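Local coordinates for cyclodipeptide synthetase (Mycobacterium tuberculosis, PDB 2X9Q), which catalyses formation of cyclo(L-Tyr-L-Tyr) from two tyrosyl-tRNAs, probably without ATP and as a step toward mycocyclosin, at residues V87-R100 and N143-E157. Residues are numbered along the deposited sequence; the frame is centred on the assembly and turned at random.
Sequences VSPGNSYFSRQRLR and NIRGVRAKITTTVNE
The loop of this Rossmann-like synthase that carries the probable nucleophile S88, running from V87 into helix 96-109, leans against residues 143-157 of helix 133-158 through V87, P89, R96, L99 and R100. V87 and I151 meet tip to tip, CB to CD1 at 3.7 Å, while V87 CG1 presses unusually tightly on V147 CG2. P89 CB touches V147 CG1 at 3.9 Å, and water 1 links G90 N to N143 O. Farther along, L99 CD1 packs crosswise on I151 CG1 at 3.9 Å. R96 is the knob of a knob-into-hole contact among K150, T153, T154 and E157: bends at chi2 and chi3 bring its CD against K150 CB, the two chains crossing at a slant, and T153 CG2 sits 3.5 Å from R96 CZ, centred over one guanidinium face. Water 2 lies in the plane at that group's edge, accepting from R96 NE and donating to R96 O and T154 OG1. An extended R100 delivers NH1 to E157 OE1 in a 3.1 Å salt bridge, with the guanidinium and carboxylate planes 48° apart. The axes of segments 96-100 and 143-157 cross at -46°. S88 points away from this interface, its OG hydrogen-bonded to Y253 OH, whereas V87 and I151 both rest on F115 of strand 112-117, so the helix covers the sheet beside the S88 loop.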
loop_
_atom_site.group_PDB
_atom_site.type_symbol
_atom_site.label_atom_id
_atom_site.label_comp_id
_atom_site.label_asym_id
_atom_site.label_seq_id
_atom_site.Cartn_x
_atom_site.Cartn_y
_atom_site.Cartn_z
ATOM N N VAL A 87 5.310 -1.457 3.006
ATOM C CA VAL A 87 6.591 -2.164 2.795
ATOM C C VAL A 87 6.241 -3.650 2.553
ATOM O O VAL A 87 5.412 -4.168 3.233
ATOM C CB VAL A 87 7.560 -2.003 4.033
ATOM C CG1 VAL A 87 8.893 -2.694 3.725
ATOM C CG2 VAL A 87 7.830 -0.521 4.345
ATOM N N SER A 88 6.784 -4.261 1.493
ATOM C CA SER A 88 6.530 -5.660 1.114
ATOM C C SER A 88 7.684 -6.538 1.606
ATOM O O SER A 88 8.829 -6.204 1.407
ATOM C CB SER A 88 6.554 -5.807 -0.405
ATOM O OG SER A 88 5.648 -4.854 -0.926
ATOM N N PRO A 89 7.382 -7.674 2.196
ATOM C CA PRO A 89 8.438 -8.553 2.733
ATOM C C PRO A 89 9.106 -9.241 1.527
ATOM O O PRO A 89 8.493 -9.301 0.457
ATOM C CB PRO A 89 7.622 -9.513 3.620
ATOM C CG PRO A 89 6.332 -9.654 2.897
ATOM C CD PRO A 89 6.025 -8.204 2.460
ATOM N N GLY A 90 10.359 -9.675 1.628
ATOM C CA GLY A 90 10.961 -10.402 0.483
ATOM C C GLY A 90 11.299 -9.551 -0.751
ATOM O O GLY A 90 11.506 -10.063 -1.837
ATOM N N ASN A 91 11.395 -8.238 -0.581
ATOM C CA ASN A 91 11.544 -7.314 -1.714
ATOM C C ASN A 91 12.780 -6.541 -1.436
ATOM O O ASN A 91 12.788 -5.662 -0.530
ATOM C CB ASN A 91 10.326 -6.385 -1.778
ATOM C CG ASN A 91 10.306 -5.543 -3.029
ATOM O OD1 ASN A 91 11.354 -5.071 -3.479
ATOM N ND2 ASN A 91 9.103 -5.378 -3.631
ATOM N N SER A 92 13.849 -6.818 -2.193
ATOM C CA SER A 92 15.147 -6.182 -1.871
ATOM C C SER A 92 15.187 -4.650 -2.048
ATOM O O SER A 92 16.100 -3.997 -1.583
ATOM C CB SER A 92 16.269 -6.769 -2.700
ATOM O OG SER A 92 15.880 -6.608 -4.069
ATOM N N TYR A 93 14.211 -4.061 -2.708
ATOM C CA TYR A 93 14.136 -2.573 -2.757
ATOM C C TYR A 93 14.192 -1.982 -1.341
ATOM O O TYR A 93 14.786 -0.925 -1.104
ATOM C CB TYR A 93 12.817 -2.174 -3.471
ATOM C CG TYR A 93 12.613 -0.681 -3.525
ATOM C CD1 TYR A 93 13.270 0.102 -4.494
ATOM C CD2 TYR A 93 11.748 -0.030 -2.616
ATOM C CE1 TYR A 93 13.056 1.526 -4.566
ATOM C CE2 TYR A 93 11.539 1.326 -2.675
ATOM C CZ TYR A 93 12.171 2.110 -3.658
ATOM O OH TYR A 93 11.942 3.492 -3.656
ATOM N N PHE A 94 13.557 -2.652 -0.383
ATOM C CA PHE A 94 13.498 -2.154 1.006
ATOM C C PHE A 94 14.697 -2.530 1.826
ATOM O O PHE A 94 14.592 -3.220 2.847
ATOM C CB PHE A 94 12.157 -2.523 1.728
ATOM C CG PHE A 94 10.932 -1.967 0.981
ATOM C CD1 PHE A 94 10.624 -0.596 1.082
ATOM C CD2 PHE A 94 10.123 -2.806 0.172
ATOM C CE1 PHE A 94 9.499 -0.050 0.389
ATOM C CE2 PHE A 94 9.021 -2.286 -0.587
ATOM C CZ PHE A 94 8.715 -0.885 -0.423
ATOM N N SER A 95 15.841 -2.011 1.405
ATOM C CA SER A 95 17.081 -2.215 2.120
ATOM C C SER A 95 17.014 -1.326 3.356
ATOM O O SER A 95 16.129 -0.433 3.447
ATOM C CB SER A 95 18.256 -1.781 1.196
ATOM O OG SER A 95 18.252 -0.330 1.146
ATOM N N ARG A 96 17.940 -1.546 4.301
ATOM C CA ARG A 96 18.057 -0.659 5.446
ATOM C C ARG A 96 18.257 0.807 5.040
ATOM O O ARG A 96 17.674 1.713 5.644
ATOM C CB ARG A 96 19.233 -1.118 6.390
ATOM C CG ARG A 96 18.828 -2.309 7.318
ATOM C CD ARG A 96 17.961 -1.851 8.487
ATOM N NE ARG A 96 18.700 -0.774 9.144
ATOM C CZ ARG A 96 19.701 -0.980 10.007
ATOM N NH1 ARG A 96 20.395 0.064 10.475
ATOM N NH2 ARG A 96 20.016 -2.233 10.405
ATOM N N GLN A 97 19.133 1.056 4.101
ATOM C CA GLN A 97 19.371 2.472 3.705
ATOM C C GLN A 97 18.077 3.082 3.060
ATOM O O GLN A 97 17.753 4.240 3.337
ATOM C CB GLN A 97 20.538 2.556 2.678
ATOM C CG GLN A 97 20.951 4.042 2.267
ATOM C CD GLN A 97 21.258 4.888 3.524
ATOM O OE1 GLN A 97 20.548 5.873 3.860
ATOM N NE2 GLN A 97 22.270 4.447 4.290
ATOM N N ARG A 98 17.393 2.318 2.184
ATOM C CA ARG A 98 16.199 2.855 1.512
ATOM C C ARG A 98 15.137 3.163 2.562
ATOM O O ARG A 98 14.465 4.168 2.446
ATOM C CB ARG A 98 15.603 1.883 0.498
ATOM C CG ARG A 98 14.357 2.478 -0.320
ATOM C CD ARG A 98 14.956 3.228 -1.436
ATOM N NE ARG A 98 15.424 2.159 -2.312
ATOM C CZ ARG A 98 16.402 2.277 -3.193
ATOM N NH1 ARG A 98 17.034 3.452 -3.360
ATOM N NH2 ARG A 98 16.713 1.201 -3.919
ATOM N N LEU A 99 14.976 2.298 3.579
ATOM C CA LEU A 99 13.971 2.541 4.632
ATOM C C LEU A 99 14.335 3.788 5.429
ATOM O O LEU A 99 13.463 4.582 5.820
ATOM C CB LEU A 99 13.832 1.336 5.557
ATOM C CG LEU A 99 13.127 0.114 4.887
ATOM C CD1 LEU A 99 13.384 -1.128 5.788
ATOM C CD2 LEU A 99 11.586 0.429 4.759
ATOM N N ARG A 100 15.623 3.928 5.756
ATOM C CA ARG A 100 16.034 5.169 6.434
ATOM C C ARG A 100 15.754 6.404 5.571
ATOM O O ARG A 100 15.335 7.398 6.071
ATOM C CB ARG A 100 17.524 5.132 6.753
ATOM C CG ARG A 100 17.962 6.208 7.737
ATOM C CD ARG A 100 19.469 5.978 8.089
ATOM N NE ARG A 100 19.982 7.256 8.559
ATOM C CZ ARG A 100 19.853 7.670 9.811
ATOM N NH1 ARG A 100 19.265 6.887 10.741
ATOM N NH2 ARG A 100 20.315 8.858 10.135
ATOM N N ASN A 143 10.817 -13.922 5.878
ATOM C CA ASN A 143 10.794 -12.647 5.194
ATOM C C ASN A 143 10.056 -11.589 5.995
ATOM O O ASN A 143 10.429 -10.393 5.967
ATOM C CB ASN A 143 10.175 -12.860 3.801
ATOM C CG ASN A 143 11.142 -13.590 2.843
ATOM O OD1 ASN A 143 12.291 -13.731 3.152
ATOM N ND2 ASN A 143 10.651 -14.040 1.701
ATOM N N ILE A 144 8.990 -12.009 6.693
ATOM C CA ILE A 144 8.253 -11.112 7.571
ATOM C C ILE A 144 9.088 -10.656 8.837
ATOM O O ILE A 144 9.167 -9.441 9.127
ATOM C CB ILE A 144 6.879 -11.663 7.994
ATOM C CG1 ILE A 144 5.908 -11.784 6.771
ATOM C CG2 ILE A 144 6.293 -10.783 9.079
ATOM C CD1 ILE A 144 4.675 -12.726 7.080
ATOM N N ARG A 145 9.802 -11.593 9.501
ATOM C CA ARG A 145 10.813 -11.178 10.514
ATOM C C ARG A 145 11.829 -10.189 9.963
ATOM O O ARG A 145 12.135 -9.242 10.638
ATOM C CB ARG A 145 11.612 -12.382 11.054
ATOM C CG ARG A 145 10.728 -13.415 11.824
ATOM C CD ARG A 145 11.736 -14.368 12.716
ATOM N NE ARG A 145 10.984 -15.492 13.326
ATOM C CZ ARG A 145 10.221 -15.376 14.413
ATOM N NH1 ARG A 145 9.622 -16.448 14.876
ATOM N NH2 ARG A 145 10.048 -14.194 15.013
ATOM N N GLY A 146 12.397 -10.440 8.779
ATOM C CA GLY A 146 13.432 -9.549 8.271
ATOM C C GLY A 146 12.861 -8.118 8.056
ATOM O O GLY A 146 13.488 -7.106 8.478
ATOM N N VAL A 147 11.688 -8.015 7.390
ATOM C CA VAL A 147 11.226 -6.673 7.070
ATOM C C VAL A 147 10.745 -5.980 8.389
ATOM O O VAL A 147 11.032 -4.805 8.603
ATOM C CB VAL A 147 10.196 -6.720 5.901
ATOM C CG1 VAL A 147 8.873 -7.152 6.393
ATOM C CG2 VAL A 147 10.112 -5.386 5.219
ATOM N N ARG A 148 10.084 -6.714 9.283
ATOM C CA ARG A 148 9.705 -6.127 10.553
ATOM C C ARG A 148 10.969 -5.525 11.260
ATOM O O ARG A 148 10.917 -4.420 11.833
ATOM C CB ARG A 148 9.003 -7.192 11.481
ATOM C CG ARG A 148 8.779 -6.731 12.948
ATOM C CD ARG A 148 8.539 -7.952 13.889
ATOM N NE ARG A 148 7.418 -8.748 13.507
ATOM C CZ ARG A 148 7.334 -10.079 13.485
ATOM N NH1 ARG A 148 6.171 -10.595 13.125
ATOM N NH2 ARG A 148 8.325 -10.903 13.783
ATOM N N ALA A 149 12.042 -6.324 11.342
ATOM C CA ALA A 149 13.210 -5.927 12.054
ATOM C C ALA A 149 13.865 -4.717 11.375
ATOM O O ALA A 149 14.230 -3.777 12.048
ATOM C CB ALA A 149 14.205 -7.102 12.074
ATOM N N LYS A 150 14.033 -4.733 10.057
ATOM C CA LYS A 150 14.650 -3.575 9.361
ATOM C C LYS A 150 13.817 -2.303 9.607
ATOM O O LYS A 150 14.386 -1.246 9.890
ATOM C CB LYS A 150 14.806 -3.771 7.879
ATOM C CG LYS A 150 15.783 -4.923 7.573
ATOM C CD LYS A 150 15.704 -5.196 6.064
ATOM C CE LYS A 150 16.768 -6.181 5.644
ATOM N NZ LYS A 150 16.955 -6.087 4.118
ATOM N N ILE A 151 12.480 -2.425 9.556
ATOM C CA ILE A 151 11.668 -1.252 9.798
ATOM C C ILE A 151 11.793 -0.840 11.235
ATOM O O ILE A 151 11.939 0.356 11.480
ATOM C CB ILE A 151 10.211 -1.404 9.373
ATOM C CG1 ILE A 151 10.131 -1.765 7.861
ATOM C CG2 ILE A 151 9.435 -0.129 9.673
ATOM C CD1 ILE A 151 8.695 -2.487 7.547
ATOM N N THR A 152 11.686 -1.798 12.185
ATOM C CA THR A 152 11.763 -1.456 13.592
ATOM C C THR A 152 13.080 -0.753 13.923
ATOM O O THR A 152 13.052 0.254 14.609
ATOM C CB THR A 152 11.468 -2.672 14.481
ATOM O OG1 THR A 152 10.212 -3.201 14.035
ATOM C CG2 THR A 152 11.403 -2.336 16.103
ATOM N N THR A 153 14.216 -1.213 13.381
ATOM C CA THR A 153 15.502 -0.559 13.653
ATOM C C THR A 153 15.452 0.859 13.090
ATOM O O THR A 153 15.854 1.820 13.749
ATOM C CB THR A 153 16.641 -1.371 12.991
ATOM O OG1 THR A 153 16.628 -2.692 13.556
ATOM C CG2 THR A 153 18.116 -0.669 13.166
ATOM N N THR A 154 14.984 0.985 11.845
ATOM C CA THR A 154 14.801 2.309 11.238
ATOM C C THR A 154 14.067 3.314 12.149
ATOM O O THR A 154 14.520 4.450 12.366
ATOM C CB THR A 154 14.106 2.188 9.868
ATOM O OG1 THR A 154 14.884 1.326 9.016
ATOM C CG2 THR A 154 14.026 3.604 9.246
ATOM N N VAL A 155 12.956 2.887 12.694
ATOM C CA VAL A 155 12.051 3.776 13.438
ATOM C C VAL A 155 12.683 4.127 14.792
ATOM O O VAL A 155 12.541 5.254 15.281
ATOM C CB VAL A 155 10.640 3.166 13.571
ATOM C CG1 VAL A 155 9.784 3.867 14.585
ATOM C CG2 VAL A 155 9.893 3.110 12.154
ATOM N N ASN A 156 13.406 3.156 15.375
ATOM C CA ASN A 156 14.048 3.345 16.695
ATOM C C ASN A 156 15.164 4.381 16.513
ATOM O O ASN A 156 15.325 5.275 17.325
ATOM C CB ASN A 156 14.643 2.001 17.209
ATOM C CG ASN A 156 13.575 1.045 17.720
ATOM O OD1 ASN A 156 12.423 1.410 17.894
ATOM N ND2 ASN A 156 13.954 -0.216 17.917
ATOM N N GLU A 157 15.870 4.252 15.406
ATOM C CA GLU A 157 16.925 5.165 15.032
ATOM C C GLU A 157 16.457 6.582 14.734
ATOM O O GLU A 157 17.078 7.579 15.181
ATOM C CB GLU A 157 17.512 4.646 13.758
ATOM C CG GLU A 157 18.899 5.017 13.499
ATOM C CD GLU A 157 19.588 3.856 12.859
ATOM O OE1 GLU A 157 19.794 3.952 11.635
ATOM O OE2 GLU A 157 19.874 2.836 13.569
HETATM O O HOH W 1 11.782 -9.503 3.942
HETATM O O HOH W 2 17.426 1.617 8.366
#